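PDB 2P67: LAO/AO transport system kinase from Escherichia coli, which belongs to the MeaB family of P-loop NTPases and probably works as a nucleotide-binding protein built on a parallel-sheet G domain. Local coordinates for residues 11-16 against 46-51; 73-78 against 240-245; 139-144 against 168-173; 191-196 against 217-222. One frame throughout, in Å; residues are numbered along the deposited sequence.

How the contacts relate
The four contacts run from the N-terminal helices to helices 190-195 and 209-225, which pack on the parallel sheet of a P-loop NTPase domain. Contact 1 packs onto contact 3, Ile49 CD1 lying 3.8 Å from Leu143 CD2, and their centres are about 17 Å apart. Contact 3 passes on to contact 4 through Phe173, whose CD2 is 3.7 Å from Val195 O. Contact 2 stands apart, about 8 Å from contact 3 and 11 Å from contact 4 between nearest atoms, yet its two segments enclose both along the chain. It lies near the probable Walker A loop, whereas the side chain of Met169 of contact 3 is about 7 Å from the bound sodium ion.

Contact 1: residues 11-16 against 46-51; sequences ESIRRL and LDAIMP
Ile13 meets Ala48 and Ile49 where two helices of the N-terminal helical region, 9-17 and 36-49, pack beside the P-loop NTPase domain. The contact is wholly apolar and small, burying 145 Å² over both sides, and the nearest backbones, at Ile13 and Ile49, stay 7.5 Å apart between CA atoms, so side-chain methyl groups do the touching.

The buried, enclosed part is formed by Ile49 and Leu16. In Ile49, CG1 takes the crowded position between backbone N and carbonyl carbon (chi1 63°), which turns the CG2 branch to the helix 9-17. There CG2 receives two methyl groups: Leu16 CD2 at 4.0 Å, with the two side chains crossing at about a right angle, and Ile13 CG2 at 4.2 Å. Ile49 also rests on Leu143 and Ala146 of helix 133-146, and Leu16 on Leu24 of helix 21-32, so this end of the contact is closed in by further helices.

Ile13 and Ala48, both partly exposed, make up the side nearer to solvent, where one methyl pair carries the contact. The salt bridge between Arg15 and Glu11 stays within helix 9-17, away from the contact. Asp47, on the other helix, accepts a hydrogen bond at OD1 from Ser315 N and is hydrogen-bonded there to Thr318 OG1, both of the second subunit. Although this side is less buried, its packing is close: the extended ethyl arm of Ile13 (chi2 170°) brings CD1 to 3.5 Å from Ala48 CB.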
loop_
_atom_site.group_PDB
_atom_site.type_symbol
_atom_site.label_atom_id
_atom_site.label_comp_id
_atom_site.label_asym_id
_atom_site.label_seq_id
_atom_site.Cartn_x
_atom_site.Cartn_y
_atom_site.Cartn_z
ATOM N N GLU A 11 29.778 30.727 -9.974
ATOM C CA GLU A 11 30.293 31.324 -8.733
ATOM C C GLU A 11 29.271 31.200 -7.593
ATOM O O GLU A 11 29.639 30.984 -6.443
ATOM C CB GLU A 11 30.764 32.783 -8.955
ATOM C CG GLU A 11 30.502 33.811 -7.818
ATOM C CD GLU A 11 31.354 33.672 -6.527
ATOM O OE1 GLU A 11 31.270 34.621 -5.693
ATOM O OE2 GLU A 11 32.085 32.659 -6.321
ATOM N N SER A 12 27.990 31.322 -7.938
ATOM C CA SER A 12 26.907 31.134 -6.965
ATOM C C SER A 12 26.918 29.728 -6.384
ATOM O O SER A 12 26.756 29.542 -5.171
ATOM C CB SER A 12 25.569 31.418 -7.625
ATOM O OG SER A 12 25.549 32.759 -8.083
ATOM N N ILE A 13 27.107 28.741 -7.252
ATOM C CA ILE A 13 27.290 27.349 -6.806
ATOM C C ILE A 13 28.502 27.201 -5.882
ATOM O O ILE A 13 28.403 26.544 -4.846
ATOM C CB ILE A 13 27.313 26.366 -7.975
ATOM C CG1 ILE A 13 25.921 26.316 -8.627
ATOM C CG2 ILE A 13 27.757 24.944 -7.493
ATOM C CD1 ILE A 13 25.891 25.549 -9.947
ATOM N N ARG A 14 29.625 27.825 -6.256
ATOM C CA ARG A 14 30.817 27.871 -5.400
ATOM C C ARG A 14 30.470 28.353 -3.987
ATOM O O ARG A 14 30.797 27.692 -3.001
ATOM C CB ARG A 14 31.890 28.779 -6.025
ATOM C CG ARG A 14 33.243 28.788 -5.309
ATOM C CD ARG A 14 34.111 29.925 -5.842
ATOM N NE ARG A 14 35.505 29.831 -5.404
ATOM C CZ ARG A 14 36.505 30.556 -5.910
ATOM N NH1 ARG A 14 36.280 31.442 -6.875
ATOM N NH2 ARG A 14 37.738 30.400 -5.450
ATOM N N ARG A 15 29.797 29.504 -3.906
ATOM C CA ARG A 15 29.389 30.116 -2.633
ATOM C C ARG A 15 28.493 29.152 -1.854
ATOM O O ARG A 15 28.628 28.993 -0.624
ATOM C CB ARG A 15 28.610 31.416 -2.881
ATOM C CG ARG A 15 29.427 32.603 -3.393
ATOM C CD ARG A 15 28.637 33.946 -3.208
ATOM N NE ARG A 15 27.328 33.998 -3.891
ATOM C CZ ARG A 15 27.151 34.319 -5.177
ATOM N NH1 ARG A 15 28.200 34.590 -5.962
ATOM N NH2 ARG A 15 25.926 34.356 -5.696
ATOM N N LEU A 16 27.605 28.499 -2.593
ATOM C CA LEU A 16 26.636 27.561 -2.003
ATOM C C LEU A 16 27.398 26.404 -1.343
ATOM O O LEU A 16 27.180 26.061 -0.173
ATOM C CB LEU A 16 25.666 27.058 -3.078
ATOM C CG LEU A 16 24.684 25.920 -2.709
ATOM C CD1 LEU A 16 23.616 26.469 -1.815
ATOM C CD2 LEU A 16 24.065 25.229 -3.936
ATOM N N LEU A 46 19.805 23.039 -10.395
ATOM C CA LEU A 46 19.561 21.707 -9.829
ATOM C C LEU A 46 20.351 20.642 -10.597
ATOM O O LEU A 46 20.987 19.785 -9.980
ATOM C CB LEU A 46 18.070 21.390 -9.773
ATOM C CG LEU A 46 17.281 22.184 -8.711
ATOM C CD1 LEU A 46 15.782 22.166 -9.021
ATOM C CD2 LEU A 46 17.591 21.729 -7.267
ATOM N N ASP A 47 20.349 20.717 -11.929
ATOM C CA ASP A 47 21.212 19.826 -12.739
ATOM C C ASP A 47 22.667 19.953 -12.312
ATOM O O ASP A 47 23.365 18.954 -12.081
ATOM C CB ASP A 47 21.101 20.146 -14.242
ATOM C CG ASP A 47 19.775 19.739 -14.835
ATOM O OD1 ASP A 47 19.051 18.932 -14.225
ATOM O OD2 ASP A 47 19.429 20.250 -15.918
ATOM N N ALA A 48 23.130 21.193 -12.183
ATOM C CA ALA A 48 24.536 21.431 -11.889
ATOM C C ALA A 48 24.995 20.901 -10.524
ATOM O O ALA A 48 26.147 20.475 -10.388
ATOM C CB ALA A 48 24.887 22.907 -12.051
ATOM N N ILE A 49 24.110 20.897 -9.521
ATOM C CA ILE A 49 24.545 20.517 -8.184
ATOM C C ILE A 49 24.503 19.016 -7.888
ATOM O O ILE A 49 25.009 18.586 -6.851
ATOM C CB ILE A 49 23.809 21.294 -7.026
ATOM C CG1 ILE A 49 22.297 20.983 -7.026
ATOM C CG2 ILE A 49 24.129 22.793 -7.076
ATOM C CD1 ILE A 49 21.602 21.254 -5.708
ATOM N N MET A 50 23.906 18.231 -8.791
ATOM C CA MET A 50 23.702 16.806 -8.531
ATOM C C MET A 50 24.994 16.083 -8.074
ATOM O O MET A 50 24.964 15.307 -7.127
ATOM C CB MET A 50 22.994 16.094 -9.706
ATOM C CG MET A 50 21.618 16.673 -10.085
ATOM S SD MET A 50 20.506 16.856 -8.610
ATOM C CE MET A 50 20.478 15.195 -8.141
ATOM N N PRO A 51 26.145 16.353 -8.723
ATOM C CA PRO A 51 27.376 15.665 -8.267
ATOM C C PRO A 51 27.825 15.968 -6.826
ATOM O O PRO A 51 28.600 15.189 -6.265
ATOM C CB PRO A 51 28.436 16.140 -9.278
ATOM C CG PRO A 51 27.655 16.524 -10.481
ATOM C CD PRO A 51 26.408 17.185 -9.911
#

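Contact 2: residues 73-78 against 240-245; sequences LEAFGM and CSALEK
Ala75, on the helix 69-82 that follows the probable P-loop, presents its methyl group to the loop 240-245 between strand 236-239 and helix 248-264. Apolar contact comes first. Ala75 CB lies 4.3 Å from Ala242 CB and 3.8 Å from Lys245 CE, so one methyl group fills the angle between a small side chain and the aliphatic end of a lysine. The backbones come close here, with 5.9 Å between the CA atoms of Ala75 and Ala242.

Hydrogen bonding is concentrated on the loop itself. The lysine chain bends at chi2 (70°) and folds back, and NZ donates to Ala242 O at 2.8 Å, from 44° above the carbonyl plane. Lys245 N reaches the same oxygen from the opposite face, at 3.0 Å, so two donors of one lysine grip this oxygen, the backbone one closing the turn.

A water supplies the polar link across the contact: it donates to Glu74 OE1 at 2.7 Å and accepts from Lys245 NZ at 2.9 Å. Glu74 OE2 is held in turn by Asp112 N.

The opposite charges of Glu74 and Lys245, 4.6 Å apart between OE1 and NZ, are joined through one water, their charged atoms not in direct contact, and their attraction probably helps hold the ammonium group beside the Ala75 methyl.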
loop_
_atom_site.group_PDB
_atom_site.type_symbol
_atom_site.label_atom_id
_atom_site.label_comp_id
_atom_site.label_asym_id
_atom_site.label_seq_id
_atom_site.Cartn_x
_atom_site.Cartn_y
_atom_site.Cartn_z
ATOM N N LEU A 73 12.584 18.701 18.343
ATOM C CA LEU A 73 13.457 19.153 17.267
ATOM C C LEU A 73 14.529 20.133 17.729
ATOM O O LEU A 73 15.681 20.058 17.295
ATOM C CB LEU A 73 12.645 19.759 16.130
ATOM C CG LEU A 73 11.907 18.743 15.262
ATOM C CD1 LEU A 73 10.964 19.489 14.327
ATOM C CD2 LEU A 73 12.889 17.839 14.494
ATOM N N GLU A 74 14.141 21.052 18.603
ATOM C CA GLU A 74 15.090 22.005 19.173
ATOM C C GLU A 74 16.169 21.280 19.974
ATOM O O GLU A 74 17.359 21.492 19.756
ATOM C CB GLU A 74 14.363 23.034 20.049
ATOM C CG GLU A 74 15.327 24.077 20.634
ATOM C CD GLU A 74 14.704 24.906 21.747
ATOM O OE1 GLU A 74 13.932 24.352 22.555
ATOM O OE2 GLU A 74 15.007 26.118 21.822
ATOM N N ALA A 75 15.752 20.424 20.903
ATOM C CA ALA A 75 16.706 19.651 21.702
ATOM C C ALA A 75 17.601 18.760 20.840
ATOM O O ALA A 75 18.810 18.723 21.022
ATOM C CB ALA A 75 15.972 18.839 22.783
ATOM N N PHE A 76 16.998 18.047 19.883
ATOM C CA PHE A 76 17.738 17.133 19.021
ATOM C C PHE A 76 18.720 17.916 18.153
ATOM O O PHE A 76 19.894 17.540 18.040
ATOM C CB PHE A 76 16.757 16.306 18.160
ATOM C CG PHE A 76 17.421 15.291 17.255
ATOM C CD1 PHE A 76 18.082 14.175 17.778
ATOM C CD2 PHE A 76 17.363 15.441 15.868
ATOM C CE1 PHE A 76 18.680 13.228 16.924
ATOM C CE2 PHE A 76 17.965 14.503 15.007
ATOM C CZ PHE A 76 18.628 13.403 15.531
ATOM N N GLY A 77 18.232 19.001 17.554
ATOM C CA GLY A 77 19.051 19.867 16.690
ATOM C C GLY A 77 20.260 20.415 17.441
ATOM O O GLY A 77 21.399 20.351 16.945
ATOM N N MET A 78 20.008 20.924 18.648
ATOM C CA MET A 78 21.083 21.469 19.498
ATOM C C MET A 78 22.103 20.402 19.893
ATOM O O MET A 78 23.297 20.675 19.932
ATOM C CB MET A 78 20.521 22.227 20.712
ATOM C CG MET A 78 19.889 23.597 20.361
ATOM S SD MET A 78 20.933 24.685 19.329
ATOM C CE MET A 78 22.368 24.922 20.371
ATOM N N CYS A 240 11.658 10.062 25.836
ATOM C CA CYS A 240 12.515 11.199 26.169
ATOM C C CYS A 240 11.723 12.288 26.860
ATOM O O CYS A 240 10.498 12.252 26.888
ATOM C CB CYS A 240 13.225 11.756 24.923
ATOM S SG CYS A 240 12.151 12.452 23.645
ATOM N N SER A 241 12.434 13.239 27.462
ATOM C CA SER A 241 11.829 14.508 27.843
ATOM C C SER A 241 12.651 15.598 27.190
ATOM O O SER A 241 13.745 15.899 27.663
ATOM C CB SER A 241 11.839 14.713 29.363
ATOM O OG SER A 241 11.141 15.911 29.689
ATOM N N ALA A 242 12.145 16.165 26.097
ATOM C CA ALA A 242 12.864 17.243 25.411
ATOM C C ALA A 242 13.134 18.390 26.388
ATOM O O ALA A 242 14.262 18.846 26.512
ATOM C CB ALA A 242 12.077 17.744 24.212
ATOM N N LEU A 243 12.098 18.814 27.105
ATOM C CA LEU A 243 12.207 19.984 27.989
ATOM C C LEU A 243 13.089 19.796 29.228
ATOM O O LEU A 243 13.515 20.785 29.830
ATOM C CB LEU A 243 10.824 20.561 28.335
ATOM C CG LEU A 243 10.132 21.388 27.227
ATOM C CD1 LEU A 243 8.946 22.156 27.789
ATOM C CD2 LEU A 243 11.096 22.361 26.499
ATOM N N GLU A 244 13.389 18.541 29.582
ATOM C CA GLU A 244 14.343 18.234 30.653
ATOM C C GLU A 244 15.704 17.788 30.128
ATOM O O GLU A 244 16.616 17.516 30.909
ATOM C CB GLU A 244 13.793 17.163 31.596
ATOM C CG GLU A 244 12.488 17.538 32.266
ATOM C CD GLU A 244 12.260 16.784 33.572
ATOM O OE1 GLU A 244 13.149 16.001 33.986
ATOM O OE2 GLU A 244 11.187 16.982 34.188
ATOM N N LYS A 245 15.834 17.710 28.806
ATOM C CA LYS A 245 17.059 17.233 28.162
ATOM C C LYS A 245 17.500 15.848 28.655
ATOM O O LYS A 245 18.652 15.641 29.054
ATOM C CB LYS A 245 18.190 18.277 28.272
ATOM C CG LYS A 245 18.174 19.328 27.161
ATOM C CD LYS A 245 17.000 20.284 27.273
ATOM C CE LYS A 245 16.628 20.843 25.904
ATOM N NZ LYS A 245 15.265 21.436 25.897
HETATM O O HOH W 1 13.747 21.826 23.499
#

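Contact 3: residues 139-144 against 168-173; sequences ELMLLC and RMVDCF
Met141 reaches from helix 133-146 to Met169 and Val170, in the turn that leads into strand 172-177, and so packs this helix on the parallel sheet of a P-loop NTPase-type domain at the start of that strand. From the CA, its CB points at the turn. The chain then runs on extended through chi2 (173°), so that SD is carried well clear of the helix backbone. SD meets the sulfur of Met169 at 3.8 Å and has Met169 CG at 4.1 Å. A bend at chi3 (81°) turns the terminal CE away from the other sulfur, to the turn backbone, where it stands 3.6 Å from Met169 O and 4.3 Å from Val170 CG1. The two methionines cross at about a right angle, and their contact is between sulfur atoms next to the end of each chain.

The carbonyl touched by CE has a polar partner of its own, since Met169 O accepts a hydrogen bond from Arg58 NH2. The 9.4 Å between the CA atoms of Met141 and Met169 is spanned by the two long side chains, all three touching residues being buried.

Around them, Met141 also packs on Arg58 of strand 57-63 and Val152 of strand 151-157, and Val170 on Val154. Met169 lies against Ser134, Ala137 and Arg138 of helix 133-146, which places the methionine pair between that helix and the ends of the central strands.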
loop_
_atom_site.group_PDB
_atom_site.type_symbol
_atom_site.label_atom_id
_atom_site.label_comp_id
_atom_site.label_asym_id
_atom_site.label_seq_id
_atom_site.Cartn_x
_atom_site.Cartn_y
_atom_site.Cartn_z
ATOM N N GLU A 139 13.826 18.973 -3.546
ATOM C CA GLU A 139 14.760 19.923 -4.146
ATOM C C GLU A 139 15.492 20.775 -3.078
ATOM O O GLU A 139 16.709 20.999 -3.164
ATOM C CB GLU A 139 14.047 20.777 -5.205
ATOM C CG GLU A 139 13.563 19.917 -6.369
ATOM C CD GLU A 139 12.723 20.663 -7.373
ATOM O OE1 GLU A 139 12.166 21.740 -7.030
ATOM O OE2 GLU A 139 12.633 20.152 -8.512
ATOM N N LEU A 140 14.763 21.227 -2.060
ATOM C CA LEU A 140 15.383 21.998 -1.002
ATOM C C LEU A 140 16.404 21.140 -0.237
ATOM O O LEU A 140 17.456 21.637 0.139
ATOM C CB LEU A 140 14.327 22.548 -0.056
ATOM C CG LEU A 140 13.272 23.502 -0.650
ATOM C CD1 LEU A 140 12.419 24.022 0.493
ATOM C CD2 LEU A 140 13.898 24.680 -1.398
ATOM N N MET A 141 16.072 19.863 -0.024
ATOM C CA MET A 141 16.992 18.895 0.596
ATOM C C MET A 141 18.289 18.767 -0.220
ATOM O O MET A 141 19.383 18.791 0.349
ATOM C CB MET A 141 16.327 17.510 0.742
ATOM C CG MET A 141 15.225 17.443 1.805
ATOM S SD MET A 141 14.339 15.845 1.800
ATOM C CE MET A 141 15.516 14.835 2.744
ATOM N N LEU A 142 18.159 18.660 -1.543
ATOM C CA LEU A 142 19.337 18.641 -2.435
ATOM C C LEU A 142 20.219 19.879 -2.269
ATOM O O LEU A 142 21.447 19.759 -2.180
ATOM C CB LEU A 142 18.910 18.492 -3.893
ATOM C CG LEU A 142 18.296 17.170 -4.357
ATOM C CD1 LEU A 142 18.012 17.263 -5.844
ATOM C CD2 LEU A 142 19.221 15.956 -4.046
ATOM N N LEU A 143 19.597 21.058 -2.172
ATOM C CA LEU A 143 20.353 22.303 -1.957
ATOM C C LEU A 143 21.131 22.229 -0.645
ATOM O O LEU A 143 22.316 22.586 -0.597
ATOM C CB LEU A 143 19.438 23.553 -1.995
ATOM C CG LEU A 143 18.884 23.877 -3.395
ATOM C CD1 LEU A 143 17.755 24.903 -3.313
ATOM C CD2 LEU A 143 19.984 24.349 -4.334
ATOM N N CYS A 144 20.488 21.730 0.410
ATOM C CA CYS A 144 21.174 21.564 1.684
ATOM C C CYS A 144 22.369 20.598 1.593
ATOM O O CYS A 144 23.415 20.827 2.217
ATOM C CB CYS A 144 20.200 21.118 2.766
ATOM S SG CYS A 144 18.956 22.354 3.157
ATOM N N ARG A 168 9.437 8.104 2.338
ATOM C CA ARG A 168 9.908 7.814 0.976
ATOM C C ARG A 168 11.069 8.688 0.517
ATOM O O ARG A 168 11.656 8.427 -0.527
ATOM C CB ARG A 168 8.773 8.018 -0.035
ATOM C CG ARG A 168 7.641 7.033 0.034
ATOM C CD ARG A 168 6.820 7.064 -1.247
ATOM N NE ARG A 168 6.118 8.326 -1.481
ATOM C CZ ARG A 168 4.792 8.474 -1.432
ATOM N NH1 ARG A 168 4.010 7.434 -1.153
ATOM N NH2 ARG A 168 4.247 9.664 -1.669
ATOM N N MET A 169 11.375 9.742 1.268
ATOM C CA MET A 169 12.491 10.611 0.895
ATOM C C MET A 169 13.639 10.684 1.913
ATOM O O MET A 169 14.496 11.559 1.810
ATOM C CB MET A 169 11.980 12.027 0.548
ATOM C CG MET A 169 11.525 12.889 1.735
ATOM S SD MET A 169 10.830 14.515 1.182
ATOM C CE MET A 169 9.168 13.997 0.983
ATOM N N VAL A 170 13.662 9.792 2.911
ATOM C CA VAL A 170 14.673 9.917 3.988
ATOM C C VAL A 170 15.379 8.582 4.241
ATOM O O VAL A 170 14.858 7.530 3.868
ATOM C CB VAL A 170 14.058 10.444 5.330
ATOM C CG1 VAL A 170 13.468 11.854 5.141
ATOM C CG2 VAL A 170 13.025 9.451 5.905
ATOM N N ASP A 171 16.558 8.659 4.853
ATOM C CA ASP A 171 17.377 7.496 5.206
ATOM C C ASP A 171 16.791 6.799 6.428
ATOM O O ASP A 171 16.804 5.568 6.521
ATOM C CB ASP A 171 18.808 7.931 5.552
ATOM C CG ASP A 171 19.534 8.592 4.384
ATOM O OD1 ASP A 171 19.192 8.282 3.214
ATOM O OD2 ASP A 171 20.481 9.372 4.652
ATOM N N CYS A 172 16.292 7.601 7.363
ATOM C CA CYS A 172 15.800 7.093 8.647
ATOM C C CYS A 172 14.575 7.897 9.059
ATOM O O CYS A 172 14.643 9.137 9.133
ATOM C CB CYS A 172 16.889 7.182 9.730
ATOM S SG CYS A 172 16.368 6.514 11.369
ATOM N N PHE A 173 13.466 7.177 9.316
ATOM C CA PHE A 173 12.184 7.796 9.615
ATOM C C PHE A 173 11.808 7.627 11.087
ATOM O O PHE A 173 11.690 6.492 11.585
ATOM C CB PHE A 173 11.062 7.260 8.727
ATOM C CG PHE A 173 9.745 7.886 9.037
ATOM C CD1 PHE A 173 9.536 9.241 8.784
ATOM C CD2 PHE A 173 8.748 7.165 9.681
ATOM C CE1 PHE A 173 8.321 9.843 9.115
ATOM C CE2 PHE A 173 7.542 7.762 10.020
ATOM C CZ PHE A 173 7.333 9.093 9.746
#

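Contact 4: residues 191-196 against 217-222; sequences GLMEVA and HMYESA
This is an apolar helix-to-helix contact on one face of the parallel sheet, where Leu192 and Met193 of helix 190-195 meet Tyr219 and Ala222 of helix 209-225. Both helices belong to the P-loop NTPase domain, and strand 198-201 runs between them in the chain. The segments cross at -67°, with their axes 11.7 Å apart at the closest; such a wide separation is spanned by long side chains.

Met193 does most of the reaching. Its chain bends at chi2 (-66°) and again at chi3 (94°), folding the thioether over to the second helix. SD comes to 3.7 Å from Ala222 CB, while CE turns to the tyrosine and approaches the edge of the ring, near its plane, at 4.1 Å from CD1. Leu192 adds its CD2 methyl, 4.0 Å from Tyr219 CE1 and oblique to the ring. Each of these two side chains crosses the tyrosine at about a right angle. CD1 and CE1 of the ring, bonded neighbours, are met by Met193 and Leu192 respectively.

The sheet lies against both helices: Leu192 and Tyr219 touch Gln177 of strand 172-177 and Ile199 of strand 198-201. Met193 also packs on Leu226 of the second subunit, which ties this interior to the dimer interface.

With no hydrogen bond across it, the contact depends on the fit of methyl, thioether and ring carbon, and what holds the two helices here is van der Waals packing and the burial of apolar surface.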
loop_
_atom_site.group_PDB
_atom_site.type_symbol
_atom_site.label_atom_id
_atom_site.label_comp_id
_atom_site.label_asym_id
_atom_site.label_seq_id
_atom_site.Cartn_x
_atom_site.Cartn_y
_atom_site.Cartn_z
ATOM N N GLY A 191 -0.131 2.236 8.486
ATOM C CA GLY A 191 0.794 2.968 7.620
ATOM C C GLY A 191 2.044 3.373 8.373
ATOM O O GLY A 191 3.133 3.357 7.819
ATOM N N LEU A 192 1.882 3.701 9.653
ATOM C CA LEU A 192 3.029 4.009 10.506
ATOM C C LEU A 192 3.930 2.777 10.715
ATOM O O LEU A 192 5.157 2.860 10.571
ATOM C CB LEU A 192 2.540 4.544 11.844
ATOM C CG LEU A 192 3.667 4.774 12.859
ATOM C CD1 LEU A 192 4.674 5.802 12.268
ATOM C CD2 LEU A 192 3.032 5.242 14.170
ATOM N N MET A 193 3.319 1.632 11.021
ATOM C CA MET A 193 4.067 0.384 11.141
ATOM C C MET A 193 4.848 0.054 9.871
ATOM O O MET A 193 5.937 -0.484 9.947
ATOM C CB MET A 193 3.156 -0.778 11.556
ATOM C CG MET A 193 2.476 -0.573 12.941
ATOM S SD MET A 193 3.670 -0.557 14.313
ATOM C CE MET A 193 4.033 1.140 14.573
ATOM N N GLU A 194 4.275 0.376 8.712
ATOM C CA GLU A 194 4.935 0.132 7.427
ATOM C C GLU A 194 6.292 0.832 7.299
ATOM O O GLU A 194 7.222 0.292 6.663
ATOM C CB GLU A 194 4.032 0.582 6.274
ATOM C CG GLU A 194 2.780 -0.256 6.110
ATOM C CD GLU A 194 3.021 -1.581 5.401
ATOM O OE1 GLU A 194 4.177 -1.896 5.030
ATOM O OE2 GLU A 194 2.035 -2.306 5.205
ATOM N N VAL A 195 6.402 2.019 7.903
ATOM C CA VAL A 195 7.549 2.908 7.636
ATOM C C VAL A 195 8.434 3.272 8.832
ATOM O O VAL A 195 9.565 3.701 8.635
ATOM C CB VAL A 195 7.090 4.212 6.926
ATOM C CG1 VAL A 195 6.383 3.886 5.587
ATOM C CG2 VAL A 195 6.207 5.050 7.827
ATOM N N ALA A 196 7.931 3.115 10.066
ATOM C CA ALA A 196 8.686 3.547 11.252
ATOM C C ALA A 196 10.033 2.859 11.379
ATOM O O ALA A 196 10.096 1.633 11.357
ATOM C CB ALA A 196 7.871 3.335 12.545
ATOM N N HIS A 217 5.429 0.613 25.531
ATOM C CA HIS A 217 5.252 -0.847 25.473
ATOM C C HIS A 217 4.368 -1.300 24.293
ATOM O O HIS A 217 4.683 -2.286 23.615
ATOM C CB HIS A 217 4.655 -1.344 26.788
ATOM C CG HIS A 217 4.613 -2.831 26.900
ATOM N ND1 HIS A 217 5.697 -3.568 27.332
ATOM C CD2 HIS A 217 3.638 -3.723 26.612
ATOM C CE1 HIS A 217 5.380 -4.853 27.324
ATOM N NE2 HIS A 217 4.139 -4.973 26.886
ATOM N N MET A 218 3.287 -0.562 24.049
ATOM C CA MET A 218 2.306 -0.900 23.015
ATOM C C MET A 218 2.958 -0.856 21.623
ATOM O O MET A 218 2.857 -1.820 20.851
ATOM C CB MET A 218 1.097 0.059 23.100
ATOM C CG MET A 218 0.044 -0.203 22.010
ATOM S SD MET A 218 -1.279 1.034 22.026
ATOM C CE MET A 218 -0.430 2.531 21.626
ATOM N N TYR A 219 3.638 0.250 21.306
ATOM C CA TYR A 219 4.351 0.361 20.016
ATOM C C TYR A 219 5.388 -0.731 19.864
ATOM O O TYR A 219 5.541 -1.326 18.791
ATOM C CB TYR A 219 5.000 1.748 19.851
ATOM C CG TYR A 219 3.961 2.774 19.515
ATOM C CD1 TYR A 219 3.492 2.902 18.203
ATOM C CD2 TYR A 219 3.412 3.593 20.499
ATOM C CE1 TYR A 219 2.506 3.825 17.878
ATOM C CE2 TYR A 219 2.407 4.528 20.171
ATOM C CZ TYR A 219 1.966 4.608 18.848
ATOM O OH TYR A 219 1.003 5.514 18.482
ATOM N N GLU A 220 6.093 -1.009 20.953
ATOM C CA GLU A 220 7.114 -2.045 20.926
ATOM C C GLU A 220 6.515 -3.422 20.664
ATOM O O GLU A 220 7.093 -4.216 19.909
ATOM C CB GLU A 220 7.942 -2.019 22.218
ATOM C CG GLU A 220 9.215 -2.832 22.152
ATOM C CD GLU A 220 10.038 -2.660 23.413
ATOM O OE1 GLU A 220 9.531 -3.023 24.500
ATOM O OE2 GLU A 220 11.188 -2.173 23.303
ATOM N N SER A 221 5.355 -3.722 21.260
ATOM C CA SER A 221 4.717 -5.000 21.007
ATOM C C SER A 221 4.464 -5.151 19.510
ATOM O O SER A 221 4.832 -6.176 18.919
ATOM C CB SER A 221 3.383 -5.129 21.766
ATOM O OG SER A 221 3.596 -5.087 23.186
ATOM N N ALA A 222 3.864 -4.126 18.897
ATOM C CA ALA A 222 3.567 -4.165 17.460
ATOM C C ALA A 222 4.866 -4.349 16.646
ATOM O O ALA A 222 4.935 -5.186 15.744
ATOM C CB ALA A 222 2.850 -2.881 17.035
#